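Local coordinates for cyclic dimeric GMP binding protein (Pseudomonas fluorescens, PDB 3PJV), which probably binds cyclic di-GMP and, through its periplasmic domain, relays that signal across the membrane to control proteolysis in the periplasm, at residues R18-D23 with G53-I58; L30-N35 with A40-L45; S48-G53 with V70-I75; S57-D62 with D66-E71; D97-V100 with E105-A108. All coordinates share one frame; numbering follows the deposited sequence. Where two conformers were deposited one is given.

Interaction 1: residues R18-D23 with G53-I58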
# COMPACT_ATOMS: atom_id res chain seq x y z
N ARG A 18 8.08 2.85 9.00
CA ARG A 18 8.33 4.27 9.30
C ARG A 18 8.56 5.04 8.00
O ARG A 18 7.99 6.12 7.81
CB ARG A 18 9.52 4.44 10.25
CG ARG A 18 9.75 5.88 10.66
CD ARG A 18 10.51 5.98 11.98
NE ARG A 18 11.77 5.24 11.93
CZ ARG A 18 12.21 4.42 12.88
NH1 ARG A 18 13.38 3.81 12.73
NH2 ARG A 18 11.49 4.20 13.98
N SER A 19 9.36 4.49 7.10
CA SER A 19 9.56 5.12 5.80
C SER A 19 8.26 5.21 5.02
O SER A 19 8.02 6.18 4.31
CB SER A 19 10.63 4.37 5.00
OG SER A 19 11.89 4.51 5.62
N HIS A 20 7.41 4.20 5.15
CA HIS A 20 6.12 4.20 4.47
C HIS A 20 5.29 5.41 4.95
O HIS A 20 4.72 6.15 4.14
CB HIS A 20 5.41 2.87 4.73
CG HIS A 20 4.10 2.73 4.01
ND1 HIS A 20 2.90 3.14 4.55
CD2 HIS A 20 3.81 2.19 2.80
CE1 HIS A 20 1.92 2.85 3.70
NE2 HIS A 20 2.45 2.29 2.63
N ALA A 21 5.25 5.60 6.26
CA ALA A 21 4.47 6.70 6.85
C ALA A 21 5.08 8.06 6.51
O ALA A 21 4.37 9.00 6.16
CB ALA A 21 4.36 6.52 8.36
N GLN A 22 6.41 8.15 6.59
CA GLN A 22 7.08 9.40 6.27
C GLN A 22 6.88 9.79 4.81
O GLN A 22 6.61 10.96 4.50
CB GLN A 22 8.58 9.31 6.55
CG GLN A 22 9.29 10.61 6.25
CD GLN A 22 8.71 11.76 7.05
OE1 GLN A 22 8.83 11.80 8.26
NE2 GLN A 22 8.06 12.68 6.37
N ASP A 23 6.98 8.81 3.91
CA ASP A 23 6.80 9.09 2.49
C ASP A 23 5.40 9.61 2.20
O ASP A 23 5.24 10.53 1.39
CB ASP A 23 7.10 7.86 1.64
CG ASP A 23 8.59 7.52 1.60
OD1 ASP A 23 9.39 8.33 2.11
OD2 ASP A 23 8.95 6.45 1.06
N GLY A 53 -6.76 2.43 2.97
CA GLY A 53 -6.76 1.60 4.16
C GLY A 53 -5.37 1.34 4.70
O GLY A 53 -5.22 0.69 5.73
N TYR A 54 -4.34 1.85 4.02
CA TYR A 54 -2.96 1.56 4.42
C TYR A 54 -2.52 2.30 5.69
O TYR A 54 -1.47 1.98 6.26
CB TYR A 54 -1.95 1.90 3.32
CG TYR A 54 -2.18 1.20 1.99
CD1 TYR A 54 -2.82 -0.03 1.93
CD2 TYR A 54 -1.75 1.79 0.80
CE1 TYR A 54 -3.03 -0.66 0.71
CE2 TYR A 54 -1.95 1.17 -0.41
CZ TYR A 54 -2.60 -0.05 -0.46
OH TYR A 54 -2.80 -0.65 -1.68
N TYR A 55 -3.30 3.30 6.10
CA TYR A 55 -2.90 4.16 7.21
C TYR A 55 -3.87 4.06 8.38
O TYR A 55 -5.09 4.11 8.18
CB TYR A 55 -2.74 5.62 6.74
CG TYR A 55 -1.86 5.68 5.52
CD1 TYR A 55 -0.48 5.61 5.63
CD2 TYR A 55 -2.42 5.71 4.25
CE1 TYR A 55 0.33 5.61 4.51
CE2 TYR A 55 -1.62 5.72 3.12
CZ TYR A 55 -0.24 5.67 3.27
OH TYR A 55 0.57 5.66 2.15
N SER A 56 -3.33 3.89 9.60
CA SER A 56 -4.15 3.88 10.81
C SER A 56 -4.77 5.26 11.05
O SER A 56 -5.88 5.37 11.60
CB SER A 56 -3.30 3.51 12.03
OG SER A 56 -2.71 2.23 11.87
N SER A 57 -4.05 6.29 10.65
CA SER A 57 -4.51 7.67 10.85
C SER A 57 -3.76 8.67 9.97
O SER A 57 -2.60 8.47 9.63
CB SER A 57 -4.35 8.05 12.33
OG SER A 57 -2.98 8.14 12.70
N ILE A 58 -4.46 9.75 9.61
CA ILE A 58 -3.86 10.92 8.97
C ILE A 58 -4.53 12.14 9.57
O ILE A 58 -5.74 12.19 9.69
CB ILE A 58 -4.08 10.93 7.45
CG1 ILE A 58 -3.47 9.68 6.82
CG2 ILE A 58 -3.44 12.19 6.81
CD1 ILE A 58 -3.68 9.60 5.33
O HOH W 1 3.38 5.52 1.80
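H20 and Y55 bring two rings together where helix 6-32 passes the start of strand 55-62. The aromatic contact is a slid one: the planes differ by only 27°, but the centroids stand 5.2 Å apart, so the rings barely overlap and the imidazole touches with one corner, H20 CE1 lying 3.3 Å from Y55 CE1. With CG anti to the backbone N (chi1 -176°), the imidazole swings out from the helix so that its far end meets Y55. Apolar packing adds Y54, whose CB lies near the imidazole plane, 4.0 Å from H20 CE1. The polar link runs through a water that donates to H20 O (2.8 Å) and is hydrogen-bonded to Y55 OH (2.8 Å), while sitting over the centre of the H20 ring. Tyrosine thus suits this place twice, with a flat ring for the imidazole and a hydroxyl for the water; a leucine here would probably lose the ring contact and leave that water without one of its mates. The imidazole is also held from beyond, H20 ND1 bonding to S114 OG of the second subunit. Y55 packs on A24 of helix 6-32 and I49 of helix 39-50, and its strand pairs antiparallel with one of the second subunit.

Interaction 2: residues L30-N35 with A40-L45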
# COMPACT_ATOMS: atom_id res chain seq x y z
N LEU A 30 3.14 17.93 0.18
CA LEU A 30 3.41 18.51 -1.14
C LEU A 30 2.09 18.73 -1.90
O LEU A 30 1.84 19.79 -2.46
CB LEU A 30 4.33 17.59 -1.94
CG LEU A 30 5.31 18.14 -2.97
CD1 LEU A 30 5.50 17.13 -4.11
CD2 LEU A 30 4.90 19.51 -3.50
N SER A 31 1.25 17.71 -1.91
CA SER A 31 -0.03 17.79 -2.60
C SER A 31 -0.89 18.93 -2.07
O SER A 31 -1.58 19.59 -2.84
CB SER A 31 -0.77 16.45 -2.48
OG SER A 31 -0.00 15.41 -3.04
N LEU A 32 -0.83 19.16 -0.77
CA LEU A 32 -1.68 20.15 -0.11
C LEU A 32 -1.19 21.57 -0.29
O LEU A 32 -1.95 22.51 -0.12
CB LEU A 32 -1.76 19.87 1.40
CG LEU A 32 -2.57 18.65 1.82
CD1 LEU A 32 -2.48 18.47 3.34
CD2 LEU A 32 -4.01 18.80 1.39
N THR A 33 0.09 21.73 -0.60
CA THR A 33 0.68 23.07 -0.61
C THR A 33 -0.04 24.09 -1.51
O THR A 33 -0.33 25.21 -1.05
CB THR A 33 2.20 23.03 -0.88
OG1 THR A 33 2.84 22.34 0.20
CG2 THR A 33 2.77 24.45 -0.99
N PRO A 34 -0.33 23.73 -2.77
CA PRO A 34 -1.01 24.71 -3.63
C PRO A 34 -2.51 24.81 -3.35
O PRO A 34 -3.17 25.61 -4.02
CB PRO A 34 -0.77 24.17 -5.04
CG PRO A 34 -0.53 22.72 -4.86
CD PRO A 34 0.15 22.56 -3.53
N ASN A 35 -3.02 24.03 -2.40
CA ASN A 35 -4.45 23.96 -2.11
C ASN A 35 -4.81 24.23 -0.65
O ASN A 35 -5.95 24.02 -0.23
CB ASN A 35 -5.01 22.57 -2.46
CG ASN A 35 -4.67 22.14 -3.87
OD1 ASN A 35 -3.95 21.16 -4.07
ND2 ASN A 35 -5.19 22.87 -4.85
N ALA A 40 -12.35 22.22 0.92
CA ALA A 40 -12.88 21.05 0.22
C ALA A 40 -11.76 20.23 -0.41
O ALA A 40 -11.72 19.01 -0.27
CB ALA A 40 -13.91 21.47 -0.83
N MSE A 41 -10.84 20.91 -1.09
CA MSE A 41 -9.74 20.22 -1.76
C MSE A 41 -8.83 19.56 -0.73
O MSE A 41 -8.29 18.48 -0.97
CB MSE A 41 -8.91 21.20 -2.61
CG MSE A 41 -7.85 20.50 -3.45
SE MSE A 41 -8.74 19.42 -4.84
CE MSE A 41 -10.03 20.75 -5.31
N VAL A 42 -8.65 20.21 0.41
CA VAL A 42 -7.81 19.63 1.45
C VAL A 42 -8.42 18.31 1.90
O VAL A 42 -7.73 17.28 1.98
CB VAL A 42 -7.64 20.57 2.65
CG1 VAL A 42 -7.02 19.82 3.82
CG2 VAL A 42 -6.80 21.78 2.25
N GLU A 43 -9.72 18.33 2.18
CA GLU A 43 -10.39 17.10 2.58
C GLU A 43 -10.32 16.04 1.48
O GLU A 43 -10.10 14.86 1.77
CB GLU A 43 -11.84 17.38 2.99
CG GLU A 43 -12.53 16.15 3.56
CD GLU A 43 -13.85 16.47 4.24
OE1 GLU A 43 -14.49 15.54 4.77
OE2 GLU A 43 -14.24 17.66 4.24
N LEU A 44 -10.49 16.45 0.23
CA LEU A 44 -10.43 15.51 -0.89
C LEU A 44 -9.07 14.83 -0.99
O LEU A 44 -8.98 13.62 -1.18
CB LEU A 44 -10.72 16.21 -2.22
CG LEU A 44 -12.16 16.15 -2.71
CD1 LEU A 44 -12.18 16.33 -4.22
CD2 LEU A 44 -12.78 14.83 -2.32
N LEU A 45 -8.02 15.63 -0.88
CA LEU A 45 -6.66 15.13 -1.01
C LEU A 45 -6.28 14.19 0.13
O LEU A 45 -5.58 13.20 -0.08
CB LEU A 45 -5.67 16.29 -1.09
CG LEU A 45 -5.72 17.00 -2.44
CD1 LEU A 45 -4.91 18.29 -2.40
CD2 LEU A 45 -5.21 16.07 -3.55
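L32 and N35 face M41, V42 and L45 on the first turns of helix 39-50. L32 keeps CG anti to its carbonyl carbon (chi1 -72°), and its CD2 branch does the touching: this methyl is 3.9 Å from L45 CB and 4.0 Å from V42 CG1, lodged between two residues one helical turn apart. L32 and L45 slide past each other in opposite directions. L45 sends CD1 across to the backbone, 3.6 Å from S31 O, and the L45 and N35 side chains cross at about a right angle. Selenomethionine M41 is bent at chi2 (68°) and chi3 (44°), and it is CG, not the selenium, that lies against N35, 3.6 Å from N35 CG. The two branches of V42 divide the work: CG1 faces L32, and CG2 is 3.4 Å from N35 O. The other branch of L32 continues the packing to V60 of the hairpin, and L32 also meets V110 of the second subunit. No hydrogen bond crosses between the two segments, so they are held here by the fit of methyl groups against one another and against carbonyl oxygens, a chemistry of shape and van der Waals contact.

Interaction 3: residues S48-G53 with V70-I75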
# COMPACT_ATOMS: atom_id res chain seq x y z
N SER A 48 -8.32 10.85 -0.39
CA SER A 48 -7.70 10.10 -1.47
C SER A 48 -6.68 9.12 -0.92
O SER A 48 -6.78 7.91 -1.13
CB SER A 48 -7.03 11.06 -2.46
OG SER A 48 -6.36 10.38 -3.51
N ILE A 49 -5.70 9.64 -0.19
CA ILE A 49 -4.65 8.83 0.41
C ILE A 49 -5.18 7.86 1.47
O ILE A 49 -4.76 6.70 1.52
CB ILE A 49 -3.54 9.73 1.01
CG1 ILE A 49 -3.04 10.70 -0.07
CG2 ILE A 49 -2.40 8.90 1.60
CD1 ILE A 49 -2.54 10.02 -1.33
N PHE A 50 -6.09 8.32 2.32
CA PHE A 50 -6.55 7.50 3.43
C PHE A 50 -7.43 6.34 2.97
O PHE A 50 -7.48 5.30 3.61
CB PHE A 50 -7.32 8.33 4.43
CG PHE A 50 -7.76 7.56 5.65
CD1 PHE A 50 -9.06 7.12 5.77
CD2 PHE A 50 -6.86 7.28 6.66
CE1 PHE A 50 -9.46 6.41 6.88
CE2 PHE A 50 -7.26 6.58 7.78
CZ PHE A 50 -8.56 6.14 7.89
N ASP A 51 -8.13 6.53 1.87
CA ASP A 51 -9.13 5.56 1.43
C ASP A 51 -8.55 4.20 1.01
O ASP A 51 -9.29 3.24 0.81
CB ASP A 51 -10.02 6.15 0.34
CG ASP A 51 -11.04 7.14 0.89
OD1 ASP A 51 -11.17 7.23 2.13
OD2 ASP A 51 -11.73 7.80 0.09
N SER A 52 -7.23 4.12 0.88
CA SER A 52 -6.57 2.84 0.59
C SER A 52 -6.68 1.88 1.76
O SER A 52 -6.63 0.66 1.58
CB SER A 52 -5.09 3.07 0.28
OG SER A 52 -4.42 3.64 1.39
N GLY A 53 -6.76 2.43 2.97
CA GLY A 53 -6.76 1.60 4.16
C GLY A 53 -5.37 1.34 4.70
O GLY A 53 -5.22 0.69 5.73
N VAL A 70 -8.30 18.63 9.39
CA VAL A 70 -8.99 17.43 8.94
C VAL A 70 -8.29 16.23 9.54
O VAL A 70 -7.09 16.24 9.77
CB VAL A 70 -9.02 17.33 7.40
CG1 VAL A 70 -7.64 17.06 6.87
CG2 VAL A 70 -9.99 16.24 6.96
N GLU A 71 -9.06 15.20 9.85
CA GLU A 71 -8.44 13.95 10.30
C GLU A 71 -9.26 12.72 9.95
O GLU A 71 -10.45 12.79 9.68
CB GLU A 71 -8.17 13.99 11.80
CG GLU A 71 -9.40 13.92 12.65
CD GLU A 71 -9.08 13.92 14.13
OE1 GLU A 71 -8.13 13.21 14.53
OE2 GLU A 71 -9.76 14.65 14.88
N ARG A 72 -8.57 11.59 9.96
CA ARG A 72 -9.16 10.33 9.59
C ARG A 72 -8.50 9.26 10.45
O ARG A 72 -7.30 9.29 10.67
CB ARG A 72 -8.88 10.03 8.12
CG ARG A 72 -9.63 10.93 7.12
CD ARG A 72 -11.10 10.60 7.12
NE ARG A 72 -11.86 11.28 6.06
CZ ARG A 72 -12.31 12.53 6.15
NH1 ARG A 72 -12.06 13.25 7.24
NH2 ARG A 72 -13.00 13.06 5.15
N ASN A 73 -9.30 8.32 10.94
CA ASN A 73 -8.77 7.27 11.78
C ASN A 73 -9.41 5.96 11.39
O ASN A 73 -10.60 5.91 11.10
CB ASN A 73 -9.10 7.55 13.25
CG ASN A 73 -8.20 8.60 13.86
OD1 ASN A 73 -7.15 8.28 14.42
ND2 ASN A 73 -8.60 9.86 13.75
N GLY A 74 -8.61 4.90 11.35
CA GLY A 74 -9.15 3.55 11.30
C GLY A 74 -8.76 2.78 12.55
O GLY A 74 -8.02 3.29 13.40
N ILE A 75 -9.24 1.55 12.68
CA ILE A 75 -8.75 0.70 13.76
C ILE A 75 -7.28 0.39 13.50
O ILE A 75 -6.91 -0.00 12.38
CB ILE A 75 -9.56 -0.61 13.87
CG1 ILE A 75 -8.65 -1.73 14.37
CG2 ILE A 75 -10.16 -0.97 12.54
CD1 ILE A 75 -9.21 -3.12 14.12
O HOH W 2 -11.80 9.21 4.12
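F50 and R72 have the nearest CA atoms of the two segments, where the last turn of helix 39-50 lies against strand 70-73. A type I turn runs from F50 to G53, with G53 N bonded to F50 O at 3.0 Å. G53 takes a positive phi, and glycine fits because a CB there would collide with the carbonyl O of S52. The opposing strand runs to N73, and the chain stays extended at G74.

The main side-chain contact is a CH-pi interaction: R72 CB stands 3.5 Å from the F50 ring centroid and only 5° off the ring normal. F50 CZ reaches further along the strand, 3.6 Å from N73 C, and the amide G74 N lies at the ring's edge. R72 offers the ring its aliphatic base, then bends at chi2 (-70°) and carries the guanidinium away, its plane turned 84° from the ring, so the charge does not stack. That group is pinned instead by R72 NH1 to E71 O at 3.0 Å, with the donor above the carbonyl plane. A water accepts from R72 NE (2.8 Å) and donates to D51 OD1 (2.9 Å), and a salt bridge to E43 holds NH2. With an alanine in place of F50, R72 CB would probably lose the face it rests on, opening a gap between helix end and strand. The arrangement is that of a helix laid against an antiparallel hairpin, here strands 55-62 and 68-73 of the LapD/MoxY periplasmic domain.

Interaction 4: residues S57-D62 with D66-E71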
# COMPACT_ATOMS: atom_id res chain seq x y z
N SER A 57 -4.05 6.29 10.65
CA SER A 57 -4.51 7.67 10.85
C SER A 57 -3.76 8.67 9.97
O SER A 57 -2.60 8.47 9.63
CB SER A 57 -4.35 8.05 12.33
OG SER A 57 -2.98 8.14 12.70
N ILE A 58 -4.46 9.75 9.61
CA ILE A 58 -3.86 10.92 8.97
C ILE A 58 -4.53 12.14 9.57
O ILE A 58 -5.74 12.19 9.69
CB ILE A 58 -4.08 10.93 7.45
CG1 ILE A 58 -3.47 9.68 6.82
CG2 ILE A 58 -3.44 12.19 6.81
CD1 ILE A 58 -3.68 9.60 5.33
N ARG A 59 -3.73 13.11 9.96
CA ARG A 59 -4.25 14.33 10.55
C ARG A 59 -3.49 15.52 9.98
O ARG A 59 -2.28 15.44 9.77
CB ARG A 59 -4.07 14.25 12.08
CG ARG A 59 -4.60 15.43 12.87
CD ARG A 59 -4.29 15.23 14.35
NE ARG A 59 -4.66 16.37 15.16
CZ ARG A 59 -3.89 16.91 16.11
NH1 ARG A 59 -2.69 16.40 16.36
NH2 ARG A 59 -4.32 17.96 16.80
N VAL A 60 -4.20 16.61 9.71
CA VAL A 60 -3.55 17.84 9.27
C VAL A 60 -3.85 18.87 10.34
O VAL A 60 -5.00 19.07 10.69
CB VAL A 60 -4.09 18.31 7.89
CG1 VAL A 60 -3.40 19.60 7.45
CG2 VAL A 60 -3.91 17.19 6.86
N VAL A 61 -2.80 19.46 10.88
CA VAL A 61 -2.92 20.41 11.99
C VAL A 61 -2.53 21.82 11.54
O VAL A 61 -1.48 22.03 10.92
CB VAL A 61 -2.04 19.98 13.18
CG1 VAL A 61 -2.10 21.02 14.31
CG2 VAL A 61 -2.47 18.60 13.67
N ASP A 62 -3.40 22.78 11.82
CA ASP A 62 -3.12 24.18 11.50
C ASP A 62 -2.13 24.71 12.54
O ASP A 62 -2.42 24.71 13.72
CB ASP A 62 -4.42 24.99 11.51
CG ASP A 62 -4.21 26.46 11.15
OD1 ASP A 62 -3.40 27.13 11.81
OD2 ASP A 62 -4.84 26.93 10.18
N ASP A 66 -3.33 25.75 15.98
CA ASP A 66 -3.05 24.48 16.64
C ASP A 66 -4.25 23.52 16.64
O ASP A 66 -4.29 22.55 17.40
CB ASP A 66 -2.55 24.69 18.07
CG ASP A 66 -1.95 23.43 18.66
OD1 ASP A 66 -1.21 22.74 17.94
OD2 ASP A 66 -2.23 23.12 19.84
N GLN A 67 -5.23 23.79 15.80
CA GLN A 67 -6.39 22.92 15.73
C GLN A 67 -6.30 21.96 14.55
O GLN A 67 -5.59 22.20 13.58
CB GLN A 67 -7.69 23.73 15.69
CG GLN A 67 -7.83 24.66 14.49
CD GLN A 67 -8.89 25.72 14.70
OE1 GLN A 67 -9.25 26.04 15.84
NE2 GLN A 67 -9.40 26.27 13.61
N THR A 68 -7.03 20.85 14.65
CA THR A 68 -7.10 19.89 13.56
C THR A 68 -7.93 20.47 12.43
O THR A 68 -9.05 20.94 12.64
CB THR A 68 -7.74 18.59 14.04
OG1 THR A 68 -6.92 18.03 15.08
CG2 THR A 68 -7.85 17.60 12.89
N ILE A 69 -7.38 20.45 11.22
CA ILE A 69 -8.08 20.94 10.05
C ILE A 69 -8.92 19.80 9.50
O ILE A 69 -10.11 19.96 9.18
CB ILE A 69 -7.09 21.39 8.96
CG1 ILE A 69 -6.30 22.61 9.43
CG2 ILE A 69 -7.82 21.64 7.65
CD1 ILE A 69 -5.16 22.97 8.51
N VAL A 70 -8.30 18.63 9.39
CA VAL A 70 -8.99 17.43 8.94
C VAL A 70 -8.29 16.23 9.54
O VAL A 70 -7.09 16.24 9.77
CB VAL A 70 -9.02 17.33 7.40
CG1 VAL A 70 -7.64 17.06 6.87
CG2 VAL A 70 -9.99 16.24 6.96
N GLU A 71 -9.06 15.20 9.85
CA GLU A 71 -8.44 13.95 10.30
C GLU A 71 -9.26 12.72 9.95
O GLU A 71 -10.45 12.79 9.68
CB GLU A 71 -8.17 13.99 11.80
CG GLU A 71 -9.40 13.92 12.65
CD GLU A 71 -9.08 13.92 14.13
OE1 GLU A 71 -8.13 13.21 14.53
OE2 GLU A 71 -9.76 14.65 14.88
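R59 and T68 meet through the arginine's flat end, across an antiparallel beta hairpin with a classic bulge. T68 OG1 lies at the edge of the guanidinium, in its plane, and is gripped side-on by two nitrogens, R59 NE at 2.8 Å and R59 NH2 at 3.1 Å. One face of the group is covered by V61 CG2, 3.3 Å above the plane and over its centre. The bond through NE is much the straighter, 159° against 137° for NH2. Extended from CG to NE, with CG anti to the backbone N (chi1 -178°), R59 crosses the T68 side chain at about a right angle, and its NH1 makes a salt bridge to E111 of the second subunit.

In the bulge, I69 and V70 both stand opposite V60. V60 N donates to V70 O (2.9 Å), nearly along the C=O axis, while I69 N returns a bond to V60 O (2.8 Å). The extra residue shifts the register by one, so that V61 pairs with T68. Farther on, D62 N bonds to Q67 O at 2.9 Å, and D62 OD1 accepts from T65 N in the connecting turn.

Side chains sort by face. R59, V61, T68 and E71 share one, mixing charge and methyls. V60 and V70 share the other, which is covered by helices 39-50 and 6-32, and beta-branched valine suits both the extended backbone and this apolar covering. Across the bulge V60 spreads its two methyls: CG1 lies 3.9 Å from I69 CD1, and CG2 lies 3.7 Å from V70 CG1.

Interaction 5: residues D97-V100 with E105-A108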
# COMPACT_ATOMS: atom_id res chain seq x y z
N ASP A 97 -2.13 -3.63 -15.90
CA ASP A 97 -0.98 -4.04 -16.69
C ASP A 97 -0.49 -2.95 -17.64
O ASP A 97 -1.20 -1.99 -17.92
CB ASP A 97 -1.27 -5.34 -17.45
CG ASP A 97 -2.55 -5.27 -18.26
OD1 ASP A 97 -2.71 -4.32 -19.06
OD2 ASP A 97 -3.40 -6.18 -18.09
N ALA A 98 0.73 -3.12 -18.12
CA ALA A 98 1.35 -2.13 -18.99
C ALA A 98 2.36 -2.80 -19.91
O ALA A 98 2.93 -3.83 -19.56
CB ALA A 98 2.01 -1.03 -18.17
N LEU A 99 2.56 -2.23 -21.09
CA LEU A 99 3.45 -2.83 -22.08
C LEU A 99 4.83 -2.21 -22.03
O LEU A 99 4.98 -1.02 -21.79
CB LEU A 99 2.88 -2.65 -23.49
CG LEU A 99 1.54 -3.36 -23.74
CD1 LEU A 99 1.14 -3.26 -25.20
CD2 LEU A 99 1.62 -4.82 -23.31
N VAL A 100 5.84 -3.04 -22.24
CA VAL A 100 7.22 -2.59 -22.41
C VAL A 100 7.57 -2.79 -23.88
O VAL A 100 7.40 -3.89 -24.42
CB VAL A 100 8.20 -3.42 -21.57
CG1 VAL A 100 9.63 -2.90 -21.77
CG2 VAL A 100 7.81 -3.42 -20.09
N GLU A 105 8.67 -2.57 -31.28
CA GLU A 105 7.86 -3.76 -31.05
C GLU A 105 7.54 -3.92 -29.57
O GLU A 105 8.39 -3.67 -28.72
CB GLU A 105 8.57 -5.01 -31.56
CG GLU A 105 7.75 -6.27 -31.33
CD GLU A 105 8.41 -7.52 -31.88
OE1 GLU A 105 9.63 -7.49 -32.16
OE2 GLU A 105 7.70 -8.54 -32.01
N GLN A 106 6.31 -4.32 -29.26
CA GLN A 106 5.94 -4.59 -27.87
C GLN A 106 6.66 -5.87 -27.44
O GLN A 106 6.50 -6.91 -28.07
CB GLN A 106 4.42 -4.72 -27.71
CG GLN A 106 3.62 -3.55 -28.28
CD GLN A 106 4.22 -2.18 -27.98
OE1 GLN A 106 4.72 -1.49 -28.88
NE2 GLN A 106 4.16 -1.77 -26.71
N ALA A 107 7.45 -5.78 -26.38
CA ALA A 107 8.38 -6.84 -25.99
C ALA A 107 7.92 -7.65 -24.77
O ALA A 107 8.17 -8.85 -24.66
CB ALA A 107 9.77 -6.26 -25.74
N ALA A 108 7.23 -6.98 -23.85
CA ALA A 108 6.78 -7.66 -22.63
C ALA A 108 5.58 -6.95 -22.03
O ALA A 108 5.37 -5.76 -22.28
CB ALA A 108 7.93 -7.74 -21.62
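The beta hairpin of strands 96-102 and 105-114 is joined near its tip by V100 and A108, an antiparallel hydrogen-bonded pair. V100 N donates to A108 O at 2.8 Å in an almost perfectly straight bond (177°). The carbonyl of V100 is gripped twice, by A107 N at 2.7 Å, lying in the carbonyl plane, and by A108 N at 3.1 Å, tilted from it. Two donors on one oxygen are the mark of a classic beta bulge, with A107 and A108 both facing V100. To fit the extra residue A107 adopts nearly helical backbone angles, and the short strand segments run at 120° to each other, well away from strictly antiparallel.

Alanine suits the bulge. V100 CB and A108 CB stand 4.3 Å apart on the same face, and the single methyl of A108 lets V100 lie this close. The backbone of A107 also hydrogen-bonds to the second subunit. Beside the bulge, L99 and Q106 cross at about a right angle: Q106 folds back at chi2 (-42°) and brings NE2 to 3.6 Å from L99 CB, while its CG meets L99 CD1 at 4.0 Å. This is packing of an amide against a leucine, and the amide's oxygen, Q106 OE1, has a weak hydrogen bond to S101 OG. A108 packs on V60 and V100 on I36, both of the second subunit, and E105 OE2 forms a salt bridge with K64 of that same chain.

In the fold
Interactions 1 to 4 knit one body: interactions 1 and 2 tie helix 6-32 to the first hairpin and to helix 39-50, interaction 3 sets that second helix on strand 68-73, and interaction 4 pairs the hairpin itself. Interaction 3 is a surface contact; the others are partly buried. Interactions 1 and 4 share S57 and I58 of strand 55-62, while interactions 3 and 4 share V70 and E71 of its partner strand. The helix contacts rely on rings, methyls and water, the two hairpins on backbone bonds and bulges. Interaction 5 stands apart, its centre about 43 Å from that of interaction 4, though all five touch the second subunit.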